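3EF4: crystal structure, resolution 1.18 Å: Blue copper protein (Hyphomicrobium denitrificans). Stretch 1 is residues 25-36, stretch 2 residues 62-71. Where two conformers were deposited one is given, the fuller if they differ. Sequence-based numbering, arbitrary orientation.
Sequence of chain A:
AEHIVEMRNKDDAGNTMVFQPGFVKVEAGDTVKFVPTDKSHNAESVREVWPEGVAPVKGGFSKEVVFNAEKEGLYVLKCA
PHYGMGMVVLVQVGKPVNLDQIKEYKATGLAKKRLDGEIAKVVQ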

# COMPACT_ATOMS: atom_id res chain seq x y z
N LYS A 25 -0.35 -9.71 2.18
CA LYS A 25 -0.29 -10.24 3.52
C LYS A 25 1.10 -10.75 3.82
O LYS A 25 1.67 -11.55 3.08
CB LYS A 25 -1.36 -11.34 3.69
CG LYS A 25 -1.18 -12.04 5.04
CD LYS A 25 -1.79 -11.32 6.19
CE LYS A 25 -1.75 -12.05 7.54
NZ LYS A 25 -0.46 -12.74 7.78
N VAL A 26 1.67 -10.25 4.91
CA VAL A 26 3.01 -10.55 5.32
C VAL A 26 3.04 -10.84 6.82
O VAL A 26 2.03 -10.73 7.53
CB VAL A 26 4.00 -9.43 4.98
CG1 VAL A 26 3.85 -8.99 3.54
CG2 VAL A 26 3.80 -8.23 5.90
N GLU A 27 4.21 -11.26 7.26
CA GLU A 27 4.35 -11.49 8.71
C GLU A 27 5.42 -10.54 9.24
O GLU A 27 6.26 -10.02 8.52
CB GLU A 27 4.70 -12.94 9.05
CG GLU A 27 3.54 -13.91 8.75
CD GLU A 27 2.25 -13.68 9.50
OE1 GLU A 27 1.17 -14.26 9.19
OE2 GLU A 27 2.20 -12.91 10.48
N ALA A 28 5.36 -10.33 10.55
CA ALA A 28 6.40 -9.50 11.14
C ALA A 28 7.80 -10.02 10.83
O ALA A 28 7.97 -11.25 10.85
CB ALA A 28 6.19 -9.50 12.65
N GLY A 29 8.72 -9.12 10.55
CA GLY A 29 10.06 -9.43 10.16
C GLY A 29 10.24 -9.54 8.66
O GLY A 29 11.38 -9.62 8.16
N ASP A 30 9.11 -9.53 7.90
CA ASP A 30 9.20 -9.52 6.45
C ASP A 30 9.53 -8.12 5.95
O ASP A 30 9.32 -7.11 6.58
CB ASP A 30 7.88 -9.95 5.83
CG ASP A 30 7.61 -11.44 6.00
OD1 ASP A 30 6.49 -11.85 5.63
OD2 ASP A 30 8.47 -12.20 6.48
N THR A 31 10.04 -8.08 4.75
CA THR A 31 10.19 -6.81 4.08
C THR A 31 9.23 -6.76 2.90
O THR A 31 8.94 -7.76 2.23
CB THR A 31 11.59 -6.54 3.52
OG1 THR A 31 11.83 -7.72 2.75
CG2 THR A 31 12.72 -6.52 4.50
N VAL A 32 8.74 -5.57 2.62
CA VAL A 32 7.99 -5.35 1.41
C VAL A 32 8.75 -4.31 0.60
O VAL A 32 8.97 -3.17 1.04
CB VAL A 32 6.54 -4.87 1.68
CG1 VAL A 32 5.78 -4.72 0.37
CG2 VAL A 32 5.83 -5.84 2.62
N LYS A 33 9.21 -4.69 -0.58
CA LYS A 33 9.96 -3.79 -1.45
C LYS A 33 9.07 -3.32 -2.58
O LYS A 33 8.52 -4.15 -3.32
CB LYS A 33 11.15 -4.51 -2.14
CG LYS A 33 12.18 -5.18 -1.38
CD LYS A 33 13.39 -5.45 -2.30
CE LYS A 33 14.58 -5.49 -1.34
NZ LYS A 33 15.84 -5.74 -2.12
N PHE A 34 8.94 -2.01 -2.68
CA PHE A 34 8.20 -1.34 -3.74
C PHE A 34 9.20 -0.97 -4.82
O PHE A 34 10.17 -0.25 -4.54
CB PHE A 34 7.50 -0.08 -3.18
CG PHE A 34 6.54 -0.43 -2.05
CD1 PHE A 34 6.98 -0.52 -0.75
CD2 PHE A 34 5.22 -0.72 -2.35
CE1 PHE A 34 6.11 -0.91 0.24
CE2 PHE A 34 4.33 -1.11 -1.34
CZ PHE A 34 4.81 -1.19 -0.05
N VAL A 35 9.01 -1.56 -6.00
CA VAL A 35 10.01 -1.45 -7.05
C VAL A 35 9.48 -0.65 -8.24
O VAL A 35 8.32 -0.80 -8.60
CB VAL A 35 10.50 -2.84 -7.50
CG1 VAL A 35 11.22 -3.53 -6.33
CG2 VAL A 35 9.39 -3.73 -8.06
N PRO A 36 10.31 0.21 -8.82
CA PRO A 36 9.88 1.08 -9.90
C PRO A 36 9.87 0.38 -11.27
O PRO A 36 10.64 0.71 -12.20
CB PRO A 36 10.94 2.17 -9.84
CG PRO A 36 12.20 1.43 -9.43
CD PRO A 36 11.69 0.48 -8.40
N SER A 62 10.48 7.63 -8.48
CA SER A 62 11.08 6.67 -9.39
C SER A 62 12.11 5.78 -8.72
O SER A 62 12.92 5.17 -9.44
CB SER A 62 11.72 7.38 -10.60
OG SER A 62 10.75 7.80 -11.48
N LYS A 63 12.11 5.66 -7.41
CA LYS A 63 13.07 4.84 -6.66
C LYS A 63 12.38 3.69 -5.94
O LYS A 63 11.23 3.73 -5.58
CB LYS A 63 13.82 5.63 -5.59
CG LYS A 63 14.49 6.87 -6.16
CD LYS A 63 15.91 6.72 -6.59
CE LYS A 63 16.47 8.13 -6.85
NZ LYS A 63 15.83 8.67 -8.10
N GLU A 64 13.13 2.62 -5.74
CA GLU A 64 12.78 1.55 -4.83
C GLU A 64 12.71 2.10 -3.42
O GLU A 64 13.48 2.98 -3.05
CB GLU A 64 13.83 0.44 -4.91
CG GLU A 64 13.45 -0.81 -4.15
CD GLU A 64 14.21 -1.03 -2.88
OE1 GLU A 64 14.10 -2.18 -2.38
OE2 GLU A 64 14.82 -0.03 -2.48
N VAL A 65 11.81 1.56 -2.62
CA VAL A 65 11.75 1.81 -1.19
C VAL A 65 11.22 0.56 -0.50
O VAL A 65 10.45 -0.21 -1.10
CB VAL A 65 10.87 3.03 -0.90
CG1 VAL A 65 9.39 2.79 -1.19
CG2 VAL A 65 11.04 3.50 0.55
N VAL A 66 11.62 0.36 0.72
CA VAL A 66 11.20 -0.77 1.55
C VAL A 66 10.34 -0.31 2.70
O VAL A 66 10.53 0.76 3.30
CB VAL A 66 12.52 -1.46 1.95
CG1 VAL A 66 13.02 -1.01 3.31
CG2 VAL A 66 12.45 -2.98 1.90
N PHE A 67 9.39 -1.18 3.02
CA PHE A 67 8.63 -1.17 4.25
C PHE A 67 9.11 -2.38 5.07
O PHE A 67 9.02 -3.53 4.58
CB PHE A 67 7.13 -1.27 4.02
CG PHE A 67 6.31 -1.51 5.27
CD1 PHE A 67 5.39 -2.54 5.29
CD2 PHE A 67 6.44 -0.74 6.40
CE1 PHE A 67 4.61 -2.82 6.39
CE2 PHE A 67 5.64 -1.03 7.51
CZ PHE A 67 4.73 -2.04 7.50
N ASN A 68 9.60 -2.13 6.24
CA ASN A 68 10.05 -3.21 7.13
C ASN A 68 8.88 -3.57 8.03
O ASN A 68 8.56 -2.88 8.99
CB ASN A 68 11.25 -2.76 7.95
CG ASN A 68 12.47 -2.43 7.13
OD1 ASN A 68 13.10 -1.37 7.32
ND2 ASN A 68 12.78 -3.28 6.23
N ALA A 69 8.18 -4.64 7.72
CA ALA A 69 6.99 -5.04 8.46
C ALA A 69 7.40 -5.51 9.84
O ALA A 69 8.23 -6.41 9.89
CB ALA A 69 6.28 -6.12 7.66
N GLU A 70 6.87 -4.90 10.90
CA GLU A 70 7.27 -5.24 12.25
C GLU A 70 6.09 -5.36 13.19
O GLU A 70 5.88 -6.42 13.78
CB GLU A 70 8.29 -4.22 12.78
CG GLU A 70 9.60 -4.21 12.03
CD GLU A 70 10.40 -5.50 12.15
OE1 GLU A 70 10.24 -6.14 13.21
OE2 GLU A 70 11.17 -5.80 11.22
N LYS A 71 5.34 -4.30 13.39
CA LYS A 71 4.18 -4.27 14.25
C LYS A 71 2.95 -4.73 13.49
O LYS A 71 2.69 -4.30 12.37
CB LYS A 71 4.00 -2.85 14.81
CG LYS A 71 2.87 -2.78 15.84
CD LYS A 71 2.65 -1.41 16.45
CE LYS A 71 1.53 -1.45 17.51
O HOH W 1 11.15 -6.04 8.49

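Strands 31-35 and 65-68 run antiparallel, their N-to-C directions 160° apart and their axes approaching to 4.7 Å. Alternating CA separations define the register: the hydrogen-bonded pairs Val32-Phe67 and Phe34-Val65 lie 5.1 and 5.4 Å apart from CA to CA, whereas the non-hydrogen-bonded pairs Thr31-Asn68 and Lys33-Val66 lie 4.7 and 4.4 Å apart.

Each hydrogen-bonded pair satisfies two donors and two acceptors. Val32 N donates to Phe67 O at 2.8 Å and Phe67 N returns the bond to Val32 O at 2.8 Å, with N-H...O angles of 172° and 174°, so both bonds of this ring are nearly linear. The next ring is slightly less regular: Phe34 N to Val65 O is 2.8 Å at 164°, but Val65 N to Phe34 O stretches to 3.1 Å at 157°. Three of these four carbonyls, Val32 O, Phe34 O and Phe67 O, also receive a CA-H group. Val66 CA lies 3.3 Å from Val32 O, Glu64 CA 3.2 Å from Phe34 O, and Thr31 CA 3.5 Å from Phe67 O, with angles at the hydrogen of 136° to 145°.

The pairing continues past the strands. Ala69 N donates to Asp30 O at 2.9 Å, its 139° angle the most bent of the six cross-stretch bonds, and Gly29 N donates to Ala69 O at 2.8 Å and 153°. Gly29 belongs to a type II turn from Glu27 to Asp30, closed by Asp30 N to Glu27 O at 3.0 Å. Its phi/psi of 92/-10° would jam a CB against the preceding carbonyl oxygen, so the backbone itself calls for glycine. Asp30 braces the turn through its side chain: OD1 accepts from Glu27 N at 2.9 Å and 173°, while OD2 is satisfied elsewhere in the structure. Water 1 is within hydrogen-bonding reach of Asp30 O, 2.9 Å from the water O, and of Glu70 OE2, 2.7 Å from it; the acceptors around it outnumber its protons, so which of them it serves at a given moment is left open.

Side chains alternate between the two faces of the sheet. Val32, Phe34, Val65 and Phe67 share one face, where burial is greater. Phe34 CE1 meets Phe67 CB at 3.9 Å, and Phe34 CB meets Val65 CG1 at 4.0 Å. Both Phe67 CB and Val65 O lie at the edge of the Phe34 ring, near its plane, so neither stacks on it. Val32 CG2 approaches Phe67 CD1 at 4.3 Å. Beyond the strand pair, Val26 CG2 packs on Ala69 CB at 3.7 Å, extending the apolar contact.

The face bearing Thr31, Lys33, Val66 and Asn68 is more accessible. Val66 CG2 lies 4.0 Å from both Thr31 CB and Lys33 CG. Lys33 forms a long salt bridge from NZ to Glu64 OE1, at 4.0 Å; its CD sits closer to OE1, at 3.3 Å, so the carboxylate lies beside the aliphatic chain.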